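Local atomic coordinates of transcriptional regulator, LYSR family (Neisseria meningitidis, PDB entry 4AB5), a protein that probably senses a small-molecule effector and binds DNA to switch methionine-biosynthesis genes on or off, as a MetR-like LysR-family regulator of which this chain is the regulatory domain. Residues B[163-166]-B[171-174]. Numbering follows the deposited sequence.
Sequences PYLE and VHRQ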
loop_
_atom_site.group_PDB
_atom_site.type_symbol
_atom_site.label_atom_id
_atom_site.label_comp_id
_atom_site.label_asym_id
_atom_site.label_seq_id
_atom_site.Cartn_x
_atom_site.Cartn_y
_atom_site.Cartn_z
ATOM N N PRO B 163 -1.670 -13.620 8.149
ATOM C CA PRO B 163 -3.117 -13.625 7.812
ATOM C C PRO B 163 -3.485 -14.342 6.506
ATOM O O PRO B 163 -4.590 -14.864 6.385
ATOM C CB PRO B 163 -3.471 -12.135 7.705
ATOM C CG PRO B 163 -2.400 -11.422 8.425
ATOM C CD PRO B 163 -1.158 -12.235 8.262
ATOM N N TYR B 164 -2.563 -14.371 5.539
ATOM C CA TYR B 164 -2.773 -14.988 4.225
ATOM C C TYR B 164 -2.626 -16.511 4.187
ATOM O O TYR B 164 -3.148 -17.149 3.271
ATOM C CB TYR B 164 -1.924 -14.277 3.159
ATOM C CG TYR B 164 -2.119 -12.775 3.193
ATOM C CD1 TYR B 164 -3.274 -12.191 2.677
ATOM C CD2 TYR B 164 -1.177 -11.944 3.783
ATOM C CE1 TYR B 164 -3.458 -10.813 2.701
ATOM C CE2 TYR B 164 -1.352 -10.564 3.818
ATOM C CZ TYR B 164 -2.497 -10.004 3.277
ATOM O OH TYR B 164 -2.690 -8.647 3.317
ATOM N N LEU B 165 -1.945 -17.091 5.190
ATOM C CA LEU B 165 -1.766 -18.536 5.323
ATOM C C LEU B 165 -3.094 -19.137 5.756
ATOM O O LEU B 165 -3.452 -20.231 5.320
ATOM C CB LEU B 165 -0.681 -18.875 6.359
ATOM C CG LEU B 165 0.719 -18.316 6.115
ATOM C CD1 LEU B 165 1.524 -18.324 7.385
ATOM C CD2 LEU B 165 1.442 -19.079 5.027
ATOM N N GLU B 166 -3.836 -18.385 6.593
ATOM C CA GLU B 166 -5.155 -18.737 7.131
ATOM C C GLU B 166 -6.198 -18.815 6.006
ATOM O O GLU B 166 -7.074 -19.681 6.042
ATOM C CB GLU B 166 -5.591 -17.705 8.190
ATOM C CG GLU B 166 -4.572 -17.480 9.307
ATOM C CD GLU B 166 -4.928 -16.471 10.386
ATOM O OE1 GLU B 166 -5.667 -15.500 10.092
ATOM O OE2 GLU B 166 -4.426 -16.631 11.521
ATOM N N VAL B 171 1.759 -20.645 1.047
ATOM C CA VAL B 171 2.411 -21.488 2.047
ATOM C C VAL B 171 3.739 -20.801 2.317
ATOM O O VAL B 171 4.226 -20.069 1.447
ATOM C CB VAL B 171 2.561 -22.988 1.657
ATOM C CG1 VAL B 171 1.202 -23.667 1.515
ATOM C CG2 VAL B 171 3.396 -23.181 0.399
ATOM N N HIS B 172 4.293 -20.964 3.516
ATOM C CA HIS B 172 5.565 -20.321 3.824
ATOM C C HIS B 172 6.655 -21.336 4.043
ATOM O O HIS B 172 6.386 -22.436 4.548
ATOM C CB HIS B 172 5.453 -19.289 4.964
ATOM C CG HIS B 172 5.377 -19.879 6.334
ATOM N ND1 HIS B 172 6.454 -19.809 7.208
ATOM C CD2 HIS B 172 4.350 -20.511 6.951
ATOM C CE1 HIS B 172 6.050 -20.410 8.315
ATOM N NE2 HIS B 172 4.787 -20.836 8.212
ATOM N N ARG B 173 7.878 -20.992 3.606
ATOM C CA ARG B 173 9.048 -21.863 3.714
ATOM C C ARG B 173 10.268 -21.097 4.185
ATOM O O ARG B 173 10.398 -19.898 3.923
ATOM C CB ARG B 173 9.354 -22.577 2.377
ATOM C CG ARG B 173 8.235 -23.468 1.830
ATOM C CD ARG B 173 7.996 -24.674 2.706
ATOM N NE ARG B 173 7.014 -25.596 2.147
ATOM C CZ ARG B 173 5.735 -25.638 2.505
ATOM N NH1 ARG B 173 5.261 -24.778 3.397
ATOM N NH2 ARG B 173 4.921 -26.536 1.971
ATOM N N GLN B 174 11.180 -21.814 4.859
ATOM C CA GLN B 174 12.421 -21.260 5.374
ATOM C C GLN B 174 13.384 -20.938 4.231
ATOM O O GLN B 174 13.607 -21.778 3.361
ATOM C CB GLN B 174 13.045 -22.236 6.371
ATOM C CG GLN B 174 14.310 -21.715 7.018
ATOM C CD GLN B 174 14.718 -22.555 8.183
ATOM O OE1 GLN B 174 15.141 -23.702 8.054
ATOM N NE2 GLN B 174 14.619 -21.973 9.351
#
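Val-171, the first residue of the strand, meets Leu-165 through its main chain: Leu-165 CD2 rests 3.9 Å from Val-171 C, while the valine side chain points away from the helix. On that far side, Val-171 CG2 lies over the outer part of one face of the Arg-173 guanidinium, 3.6 Å from its plane. At His-172, Leu-165 CD2 approaches the backbone N at 3.7 Å, and Leu-165 CD1 comes to 3.6 Å from His-172 CD2, meeting the imidazole obliquely. The two side chains run roughly perpendicular. A chi1 of 77° places His-172 CG between the backbone N and the carbonyl carbon, bringing the CD2 corner of the ring to the leucine methyls. Arg-173 folds back along its own strand, and its NH1 donates to His-172 O over 2.8 Å; the oxygen lies nearly in the guanidinium plane, but the nitrogen sits well above the carbonyl plane. Arg-173 NH2 is hydrogen-bonded to Ala-93 O, so two backbone oxygens help fix the group. The result is a small van der Waals contact near the surface, to which helix 158-166 contributes a single leucine as the chain turns through four residues into strand 171-189. Tyr-158, from the start of that helix, also meets the His-172 ring, Tyr-164 packs on helix 140-148, and the strand pairs antiparallel with strand 72-86 in the mixed sheet of this periplasmic-binding-protein-like domain.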